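Local structure of uncharacterized protein (Legionella longbeachae NSW150, 4JZA) at residues L98-I110 against R649-G662. The protein probably removes the 3-phosphate from phosphatidylinositol 3-phosphate, acting as a phosphoinositide phosphatase in lipid metabolism at the pathogen-host interface. Sequence-based numbering, arbitrary orientation.
Sequences LHKELERFTAKLI and RAATDNEVKNIFIG
His99 reaches across to Asp653, its NE2 donating a hydrogen bond of 2.7 Å to Asp653 OD1. The oxygen lies in the imidazole plane and is met on its syn side. His99 CG stands anti to the backbone N (chi1 -159°), which carries the ring toward 649-662. The Arg649 side chain crosses that of His99 at about a right angle and lays CD over one ring face, 4.0 Å from the centroid, a CH-pi contact; guanidinium and imidazole planes are 36° apart. Further along, Leu102 CG packs on Ile659 CG2 at 3.9 Å. Flat Phe660 can turn its edge to Glu103 O while Ile110 CD1 meets CE2 obliquely at 3.6 Å. These apolar side chains, joined by Val656 against Thr106 CG2, seat the chain that follows helix 643-652 along one flank of helix 95-116, whose other sides pack on helices 41-62 and 74-87. Imidazole suits its site because both nitrogens are used: ND1 donates to Glu103 OE2, one helical turn on. Arginine adds to its aliphatic CD an NH2 that forms a salt bridge with Asp653 OD1, the hydrogen bond there weak, and donates a straighter one to Asn658 O (N-H...O 164°). Farther out, Tyr670 holds Glu103 OE1 and Arg48 binds Asp653 O.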
# COMPACT_ATOMS: atom_id res chain seq x y z
N LEU A 98 -6.24 -6.16 21.45
CA LEU A 98 -6.82 -5.85 20.15
C LEU A 98 -5.79 -5.95 19.02
O LEU A 98 -6.13 -6.29 17.88
CB LEU A 98 -7.46 -4.47 20.16
CG LEU A 98 -8.56 -4.11 21.17
CD1 LEU A 98 -8.94 -2.65 21.03
CD2 LEU A 98 -9.82 -4.94 21.02
N HIS A 99 -4.53 -5.65 19.29
CA HIS A 99 -3.55 -5.77 18.22
C HIS A 99 -3.37 -7.24 17.91
O HIS A 99 -3.11 -7.62 16.76
CB HIS A 99 -2.20 -5.07 18.51
CG HIS A 99 -1.44 -4.79 17.25
ND1 HIS A 99 -0.63 -5.74 16.64
CD2 HIS A 99 -1.49 -3.74 16.40
CE1 HIS A 99 -0.19 -5.27 15.49
NE2 HIS A 99 -0.69 -4.06 15.32
N LYS A 100 -3.58 -8.09 18.91
CA LYS A 100 -3.35 -9.50 18.71
C LYS A 100 -4.49 -10.05 17.90
O LYS A 100 -4.25 -10.68 16.88
CB LYS A 100 -3.14 -10.25 20.02
CG LYS A 100 -2.55 -11.63 19.79
CD LYS A 100 -2.02 -12.28 21.06
CE LYS A 100 -1.23 -13.55 20.74
NZ LYS A 100 -0.43 -14.03 21.90
N GLU A 101 -5.72 -9.79 18.30
CA GLU A 101 -6.87 -10.11 17.45
C GLU A 101 -6.72 -9.62 15.99
O GLU A 101 -7.00 -10.34 15.04
CB GLU A 101 -8.15 -9.53 18.07
CG GLU A 101 -8.63 -10.29 19.30
CD GLU A 101 -8.67 -11.79 19.04
OE1 GLU A 101 -9.26 -12.23 18.01
OE2 GLU A 101 -8.05 -12.51 19.86
N LEU A 102 -6.27 -8.39 15.79
CA LEU A 102 -6.00 -7.94 14.45
C LEU A 102 -4.99 -8.81 13.78
O LEU A 102 -5.17 -9.12 12.62
CB LEU A 102 -5.53 -6.49 14.40
CG LEU A 102 -5.00 -5.94 13.05
CD1 LEU A 102 -6.06 -6.04 11.96
CD2 LEU A 102 -4.57 -4.50 13.18
N GLU A 103 -3.89 -9.15 14.46
CA GLU A 103 -2.84 -9.97 13.81
C GLU A 103 -3.44 -11.33 13.41
O GLU A 103 -3.19 -11.85 12.32
CB GLU A 103 -1.64 -10.17 14.72
CG GLU A 103 -0.71 -8.96 14.93
CD GLU A 103 0.30 -9.11 16.11
OE1 GLU A 103 0.57 -10.24 16.53
OE2 GLU A 103 0.86 -8.12 16.64
N ARG A 104 -4.30 -11.87 14.28
CA ARG A 104 -4.89 -13.16 14.03
C ARG A 104 -5.82 -13.15 12.83
O ARG A 104 -5.79 -14.06 12.04
CB ARG A 104 -5.71 -13.62 15.23
CG ARG A 104 -4.93 -14.26 16.38
CD ARG A 104 -5.86 -14.93 17.39
NE ARG A 104 -5.10 -15.50 18.52
CZ ARG A 104 -5.08 -15.01 19.76
NH1 ARG A 104 -5.78 -13.93 20.09
NH2 ARG A 104 -4.35 -15.62 20.69
N PHE A 105 -6.67 -12.13 12.75
CA PHE A 105 -7.65 -12.00 11.68
C PHE A 105 -6.94 -11.79 10.35
O PHE A 105 -7.30 -12.38 9.32
CB PHE A 105 -8.64 -10.86 11.99
CG PHE A 105 -9.48 -10.44 10.82
CD1 PHE A 105 -10.67 -11.08 10.55
CD2 PHE A 105 -9.06 -9.41 9.98
CE1 PHE A 105 -11.43 -10.70 9.46
CE2 PHE A 105 -9.79 -9.03 8.87
CZ PHE A 105 -10.98 -9.69 8.60
N THR A 106 -5.90 -10.98 10.38
CA THR A 106 -5.21 -10.67 9.15
C THR A 106 -4.51 -11.95 8.61
O THR A 106 -4.61 -12.29 7.43
CB THR A 106 -4.23 -9.47 9.39
OG1 THR A 106 -4.93 -8.36 9.99
CG2 THR A 106 -3.63 -9.02 8.09
N ALA A 107 -3.81 -12.67 9.49
CA ALA A 107 -3.13 -13.93 9.11
C ALA A 107 -4.08 -14.93 8.50
O ALA A 107 -3.71 -15.62 7.58
CB ALA A 107 -2.46 -14.56 10.30
N LYS A 108 -5.31 -15.02 9.03
CA LYS A 108 -6.32 -15.84 8.42
C LYS A 108 -6.59 -15.47 6.99
O LYS A 108 -6.71 -16.35 6.19
CB LYS A 108 -7.61 -15.81 9.20
CG LYS A 108 -7.56 -16.72 10.42
CD LYS A 108 -8.95 -16.73 11.04
CE LYS A 108 -8.99 -17.45 12.37
NZ LYS A 108 -10.06 -16.87 13.24
N LEU A 109 -6.68 -14.18 6.67
CA LEU A 109 -6.95 -13.78 5.29
C LEU A 109 -5.80 -14.06 4.38
O LEU A 109 -5.99 -14.50 3.25
CB LEU A 109 -7.27 -12.30 5.17
CG LEU A 109 -8.46 -11.75 5.96
CD1 LEU A 109 -8.74 -10.35 5.46
CD2 LEU A 109 -9.73 -12.54 5.86
N ILE A 110 -4.60 -13.76 4.87
CA ILE A 110 -3.39 -13.90 4.06
C ILE A 110 -3.23 -15.37 3.65
O ILE A 110 -2.84 -15.69 2.53
CB ILE A 110 -2.19 -13.40 4.90
CG1 ILE A 110 -2.23 -11.91 4.96
CG2 ILE A 110 -0.83 -13.79 4.34
CD1 ILE A 110 -1.61 -11.43 6.24
N ARG A 649 2.18 2.66 16.78
CA ARG A 649 1.65 1.33 16.50
C ARG A 649 0.49 1.46 15.52
O ARG A 649 0.39 0.69 14.53
CB ARG A 649 1.20 0.66 17.83
CG ARG A 649 0.67 -0.79 17.84
CD ARG A 649 1.66 -1.79 17.30
NE ARG A 649 1.53 -1.85 15.85
CZ ARG A 649 2.19 -2.67 15.04
NH1 ARG A 649 3.06 -3.55 15.50
NH2 ARG A 649 1.96 -2.57 13.74
N ALA A 650 -0.40 2.41 15.78
CA ALA A 650 -1.59 2.51 14.93
C ALA A 650 -1.19 3.01 13.52
O ALA A 650 -1.74 2.56 12.54
CB ALA A 650 -2.65 3.38 15.54
N ALA A 651 -0.16 3.84 13.42
CA ALA A 651 0.34 4.26 12.12
C ALA A 651 0.94 3.09 11.38
O ALA A 651 0.70 2.90 10.19
CB ALA A 651 1.39 5.32 12.29
N THR A 652 1.74 2.30 12.08
CA THR A 652 2.50 1.24 11.43
C THR A 652 1.59 0.19 10.77
O THR A 652 2.02 -0.45 9.78
CB THR A 652 3.45 0.60 12.43
OG1 THR A 652 4.44 1.55 12.82
CG2 THR A 652 4.12 -0.57 11.82
N ASP A 653 0.37 0.05 11.31
CA ASP A 653 -0.69 -0.85 10.83
C ASP A 653 -1.23 -0.53 9.43
O ASP A 653 -2.13 -1.21 8.97
CB ASP A 653 -1.94 -0.80 11.75
CG ASP A 653 -1.76 -1.55 13.12
OD1 ASP A 653 -0.73 -2.26 13.34
OD2 ASP A 653 -2.69 -1.38 13.97
N ASN A 654 -0.74 0.50 8.76
CA ASN A 654 -1.29 0.86 7.49
C ASN A 654 -0.83 -0.10 6.43
O ASN A 654 -1.58 -0.39 5.50
CB ASN A 654 -0.88 2.25 7.10
CG ASN A 654 0.59 2.36 6.86
OD1 ASN A 654 1.37 1.85 7.63
ND2 ASN A 654 0.97 3.01 5.82
N GLU A 655 0.39 -0.60 6.56
CA GLU A 655 0.96 -1.61 5.62
C GLU A 655 0.61 -3.04 6.21
O GLU A 655 0.89 -3.32 7.38
CB GLU A 655 2.49 -1.39 5.44
CG GLU A 655 2.97 -0.38 4.39
CD GLU A 655 2.99 -0.97 2.96
OE1 GLU A 655 3.59 -0.43 2.04
OE2 GLU A 655 2.38 -2.01 2.67
N VAL A 656 -0.07 -3.91 5.44
CA VAL A 656 -0.44 -5.25 5.95
C VAL A 656 0.80 -6.00 6.47
O VAL A 656 0.75 -6.63 7.53
CB VAL A 656 -1.16 -6.07 4.89
CG1 VAL A 656 -1.55 -7.43 5.38
CG2 VAL A 656 -2.43 -5.39 4.50
N LYS A 657 1.91 -5.91 5.76
CA LYS A 657 3.11 -6.61 6.19
C LYS A 657 3.57 -6.13 7.54
O LYS A 657 4.16 -6.89 8.26
CB LYS A 657 4.26 -6.51 5.21
CG LYS A 657 4.83 -5.13 5.00
CD LYS A 657 5.86 -5.23 3.87
CE LYS A 657 7.04 -4.26 3.98
NZ LYS A 657 6.75 -2.91 3.45
N ASN A 658 3.27 -4.90 7.92
CA ASN A 658 3.73 -4.41 9.20
C ASN A 658 2.75 -4.64 10.32
O ASN A 658 3.02 -4.24 11.45
CB ASN A 658 4.13 -2.96 9.17
CG ASN A 658 5.28 -2.70 8.24
OD1 ASN A 658 6.10 -3.55 7.94
ND2 ASN A 658 5.32 -1.53 7.78
N ILE A 659 1.64 -5.28 10.04
CA ILE A 659 0.78 -5.69 11.10
C ILE A 659 1.57 -6.74 11.92
O ILE A 659 1.43 -6.81 13.14
CB ILE A 659 -0.57 -6.16 10.51
CG1 ILE A 659 -1.24 -4.93 9.88
CG2 ILE A 659 -1.48 -6.82 11.54
CD1 ILE A 659 -2.75 -5.03 9.72
N PHE A 660 2.45 -7.49 11.25
CA PHE A 660 3.30 -8.54 11.91
C PHE A 660 4.69 -8.07 12.39
O PHE A 660 5.57 -8.88 12.67
CB PHE A 660 3.37 -9.78 11.01
CG PHE A 660 2.03 -10.19 10.57
CD1 PHE A 660 1.19 -10.89 11.45
CD2 PHE A 660 1.52 -9.74 9.37
CE1 PHE A 660 -0.10 -11.20 11.11
CE2 PHE A 660 0.24 -10.05 9.01
CZ PHE A 660 -0.57 -10.78 9.88
N ILE A 661 4.83 -6.75 12.54
CA ILE A 661 6.03 -6.12 13.09
C ILE A 661 5.98 -5.95 14.65
O ILE A 661 7.01 -5.78 15.27
CB ILE A 661 6.21 -4.76 12.37
CG1 ILE A 661 7.64 -4.52 11.85
CG2 ILE A 661 5.69 -3.64 13.25
CD1 ILE A 661 7.82 -3.17 11.15
N GLY A 662 4.80 -6.01 15.29
CA GLY A 662 4.69 -5.82 16.78
C GLY A 662 4.70 -7.12 17.59
O GLY A 662 3.65 -7.60 18.04